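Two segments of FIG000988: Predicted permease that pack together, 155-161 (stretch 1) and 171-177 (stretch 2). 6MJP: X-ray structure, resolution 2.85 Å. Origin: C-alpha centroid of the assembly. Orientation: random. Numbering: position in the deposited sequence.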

ATOM      1  N   GLY D 155     -19.831 -21.589  26.259  1.00156.49           N
ATOM      2  CA  GLY D 155     -20.841 -20.553  26.266  1.00155.56           C
ATOM      3  C   GLY D 155     -21.697 -20.493  27.513  1.00161.16           C
ATOM      4  O   GLY D 155     -22.521 -19.578  27.629  1.00159.11           O
ATOM      5  N   SER D 156     -21.527 -21.428  28.451  1.00162.85           N
ATOM      6  CA  SER D 156     -22.321 -21.472  29.671  1.00161.92           C
ATOM      7  C   SER D 156     -21.707 -20.690  30.825  1.00159.71           C
ATOM      8  O   SER D 156     -22.379 -20.500  31.846  1.00165.85           O
ATOM      9  N   SER D 157     -20.453 -20.253  30.702  1.00148.65           N
ATOM     10  CA  SER D 157     -19.792 -19.468  31.733  1.00135.67           C
ATOM     11  C   SER D 157     -19.244 -18.184  31.130  1.00130.00           C
ATOM     12  O   SER D 157     -18.745 -18.179  30.001  1.00129.53           O
ATOM     13  N   VAL D 158     -19.340 -17.098  31.892  1.00127.51           N
ATOM     14  CA  VAL D 158     -18.784 -15.800  31.524  1.00124.57           C
ATOM     15  C   VAL D 158     -17.591 -15.529  32.432  1.00125.39           C
ATOM     16  O   VAL D 158     -17.743 -15.438  33.656  1.00128.56           O
ATOM     17  N   VAL D 159     -16.408 -15.399  31.840  1.00124.15           N
ATOM     18  CA  VAL D 159     -15.167 -15.220  32.585  1.00121.69           C
ATOM     19  C   VAL D 159     -14.692 -13.784  32.420  1.00121.31           C
ATOM     20  O   VAL D 159     -14.777 -13.213  31.329  1.00131.55           O
ATOM     21  N   PHE D 160     -14.192 -13.203  33.504  1.00121.07           N
ATOM     22  CA  PHE D 160     -13.685 -11.835  33.495  1.00121.60           C
ATOM     23  C   PHE D 160     -12.403 -11.822  34.314  1.00125.03           C
ATOM     24  O   PHE D 160     -12.436 -12.028  35.532  1.00123.62           O
ATOM     25  N   ILE D 161     -11.275 -11.597  33.648  1.00134.17           N
ATOM     26  CA  ILE D 161      -9.962 -11.579  34.283  1.00136.99           C
ATOM     27  C   ILE D 161      -9.451 -10.144  34.294  1.00136.03           C
ATOM     28  O   ILE D 161      -9.718  -9.375  33.363  1.00138.55           O
ATOM     29  N   ASN D 171      -7.068 -12.175  39.617  1.00146.59           N
ATOM     30  CA  ASN D 171      -8.303 -11.590  40.138  1.00138.89           C
ATOM     31  C   ASN D 171      -9.487 -11.975  39.242  1.00135.51           C
ATOM     32  O   ASN D 171     -10.145 -11.128  38.630  1.00135.49           O
ATOM     33  N   VAL D 172      -9.730 -13.289  39.160  1.00131.90           N
ATOM     34  CA  VAL D 172     -10.711 -13.863  38.243  1.00126.97           C
ATOM     35  C   VAL D 172     -12.121 -13.736  38.806  1.00126.36           C
ATOM     36  O   VAL D 172     -12.346 -13.805  40.018  1.00128.17           O
ATOM     37  N   PHE D 173     -13.082 -13.565  37.898  1.00123.50           N
ATOM     38  CA  PHE D 173     -14.510 -13.577  38.200  1.00120.56           C
ATOM     39  C   PHE D 173     -15.204 -14.465  37.177  1.00119.75           C
ATOM     40  O   PHE D 173     -15.133 -14.193  35.976  1.00122.81           O
ATOM     41  N   VAL D 174     -15.895 -15.502  37.644  1.00124.24           N
ATOM     42  CA  VAL D 174     -16.591 -16.438  36.768  1.00125.87           C
ATOM     43  C   VAL D 174     -18.079 -16.413  37.096  1.00128.19           C
ATOM     44  O   VAL D 174     -18.470 -16.607  38.256  1.00134.15           O
ATOM     45  N   ALA D 175     -18.905 -16.186  36.075  1.00121.50           N
ATOM     46  CA  ALA D 175     -20.350 -16.090  36.226  1.00119.78           C
ATOM     47  C   ALA D 175     -21.021 -17.169  35.396  1.00122.37           C
ATOM     48  O   ALA D 175     -20.700 -17.338  34.217  1.00127.44           O
ATOM     49  N   GLN D 176     -21.958 -17.891  36.002  1.00124.65           N
ATOM     50  CA  GLN D 176     -22.715 -18.926  35.297  1.00130.93           C
ATOM     51  C   GLN D 176     -24.174 -18.779  35.713  1.00135.58           C
ATOM     52  O   GLN D 176     -24.579 -19.263  36.773  1.00151.21           O
ATOM     53  N   LEU D 177     -24.955 -18.102  34.880  1.00132.14           N
ATOM     54  CA  LEU D 177     -26.343 -17.798  35.185  1.00132.72           C
ATOM     55  C   LEU D 177     -27.307 -18.840  34.644  1.00142.34           C
ATOM     56  O   LEU D 177     -28.520 -18.703  34.838  1.00147.48           O
TER

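The two stretches run antiparallel, with 165° between the N-to-C directions of strands 158-160 and 173-176 and a closest approach of 4.7 Å between their axes. Side chains therefore meet as neighbours on the two faces of a sheet: Val158, Phe160, Phe173 and Ala175 on one, Val159 and Val174 on the other.

Gly155 makes no contact. Its phi/psi of 80/-4 would jam a CB against the carbonyl oxygen of the preceding residue, which accounts for glycine here. Ser156 (chi1 56°, p) points sideways, and the nearest approach of its side chain to stretch 2 is 5.2 Å, from Ser156 CB to Gln176 CG. Its contribution comes from the backbone, where Ser156 O lies 3.4 Å from Gln176 CG. Gln176 extends with chi1 and chi2 both t, and its NE2 is hydrogen-bonded to a residue flanking the stretches. Ser157 is also p (58°). Its CB is 4.3 Å from Val174 CG1, its OG is hydrogen-bonded elsewhere in the structure, and its CA makes a CA-H...O contact with Ala175 O at 3.4 Å.

At Val158 (chi1 176°, t) the backbone sets the side-chain spacing. Val158 N donates to Ala175 O at 2.7 Å and 177°, while Ala175 N donates to Val158 O at 2.8 Å and 165°. This reciprocal pair brings Val158 CB within 4.3 Å of Ala175 CB, an apolar contact in which the alanine methyl is the whole side chain.

Val159 (chi1 -171°, t) turns to the other face in a non-hydrogen-bonded pair with Val174 (chi1 -176°, t), their CA atoms 4.6 Å apart. Val159 CG1 approaches Val174 CG2 at 4.3 Å and Val172 CG1 at 4.2 Å, so one methyl touches two valines of stretch 2.

Phe160 returns to the first face, opposite Phe173. Phe160 N to Phe173 O is 2.8 Å and Phe173 N to Phe160 O is 2.9 Å, both at 145°, less linear than the preceding pair. Both phenylalanines have chi1 t (176° and 163°), with chi2 near 90°. The end of the Phe160 side chain leads away, leaving its CB 3.9 Å from Phe173 CD2, at the edge of the Phe173 ring and near its plane. The evidence thus supports a contact of CB with a ring edge.

Ile161 points sideways, with chi1 m (-49°) and chi2 between wells at 103°. Its CG1 lies 4.4 Å from CG1 of Val172 (chi1 -174°, t), extending the apolar contact made by Val159. All cross-stretch hydrogen bonds are backbone to backbone; the side chains contribute apolar packing.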

ATOM      1  CB  SER D 156     -22.526 -22.922  30.107  1.00167.36           C
ATOM      2  OG  SER D 156     -21.275 -23.563  30.268  1.00169.76           O
ATOM      3  CB  SER D 157     -18.658 -20.259  32.412  1.00133.14           C
ATOM      4  OG  SER D 157     -17.678 -20.686  31.484  1.00132.14           O
ATOM      5  CB  VAL D 158     -19.831 -14.682  31.636  1.00122.67           C
ATOM      6  CG1 VAL D 158     -19.206 -13.336  31.342  1.00121.53           C
ATOM      7  CG2 VAL D 158     -20.995 -14.951  30.701  1.00124.69           C
ATOM      8  CB  VAL D 159     -14.084 -16.208  32.117  1.00122.76           C
ATOM      9  CG1 VAL D 159     -12.885 -16.161  33.048  1.00122.52           C
ATOM     10  CG2 VAL D 159     -14.652 -17.611  32.040  1.00124.10           C
ATOM     11  CB  PHE D 160     -14.721 -10.856  34.054  1.00121.24           C
ATOM     12  CG  PHE D 160     -14.227  -9.438  34.161  1.00125.70           C
ATOM     13  CD1 PHE D 160     -14.377  -8.554  33.106  1.00128.57           C
ATOM     14  CD2 PHE D 160     -13.612  -8.987  35.322  1.00134.08           C
ATOM     15  CE1 PHE D 160     -13.917  -7.245  33.202  1.00128.58           C
ATOM     16  CE2 PHE D 160     -13.150  -7.684  35.424  1.00133.94           C
ATOM     17  CZ  PHE D 160     -13.303  -6.812  34.359  1.00129.49           C
ATOM     18  CB  ILE D 161      -8.976 -12.517  33.559  1.00135.59           C
ATOM     19  CG1 ILE D 161      -9.611 -13.889  33.339  1.00131.70           C
ATOM     20  CG2 ILE D 161      -7.686 -12.669  34.347  1.00139.20           C
ATOM     21  CD1 ILE D 161     -10.074 -14.107  31.924  1.00131.81           C
ATOM     22  CB  ASN D 171      -8.168 -10.060  40.275  1.00136.11           C
ATOM     23  CG  ASN D 171      -9.067  -9.466  41.320  1.00137.82           C
ATOM     24  OD1 ASN D 171      -9.308 -10.077  42.362  1.00146.22           O
ATOM     25  ND2 ASN D 171      -9.577  -8.265  41.048  1.00133.82           N
ATOM     26  CB  VAL D 172     -10.370 -15.339  37.961  1.00126.31           C
ATOM     27  CG1 VAL D 172     -11.282 -15.906  36.894  1.00125.04           C
ATOM     28  CG2 VAL D 172      -8.919 -15.476  37.562  1.00129.45           C
ATOM     29  CB  PHE D 173     -15.095 -12.163  38.158  1.00120.68           C
ATOM     30  CG  PHE D 173     -16.601 -12.127  38.063  1.00119.18           C
ATOM     31  CD1 PHE D 173     -17.382 -12.172  39.209  1.00123.37           C
ATOM     32  CD2 PHE D 173     -17.240 -12.049  36.834  1.00118.91           C
ATOM     33  CE1 PHE D 173     -18.765 -12.144  39.131  1.00122.13           C
ATOM     34  CE2 PHE D 173     -18.624 -12.025  36.751  1.00117.86           C
ATOM     35  CZ  PHE D 173     -19.386 -12.069  37.898  1.00119.25           C
ATOM     36  CB  VAL D 174     -16.029 -17.864  36.897  1.00122.22           C
ATOM     37  CG1 VAL D 174     -16.714 -18.789  35.908  1.00122.41           C
ATOM     38  CG2 VAL D 174     -14.542 -17.862  36.664  1.00121.36           C
ATOM     39  CB  ALA D 175     -20.866 -14.714  35.797  1.00118.79           C
ATOM     40  CB  GLN D 176     -22.178 -20.317  35.602  1.00135.23           C
ATOM     41  CG  GLN D 176     -23.021 -21.448  35.044  1.00142.66           C
ATOM     42  CD  GLN D 176     -22.535 -22.814  35.488  1.00151.61           C
ATOM     43  OE1 GLN D 176     -21.344 -23.013  35.727  1.00160.58           O
ATOM     44  NE2 GLN D 176     -23.460 -23.762  35.606  1.00148.23           N
ATOM     45  CB  LEU D 177     -26.707 -16.417  34.632  1.00126.76           C
ATOM     46  CG  LEU D 177     -26.047 -15.216  35.315  1.00123.22           C
ATOM     47  CD1 LEU D 177     -26.307 -13.962  34.498  1.00120.38           C
ATOM     48  CD2 LEU D 177     -26.523 -15.040  36.763  1.00125.25           C
TER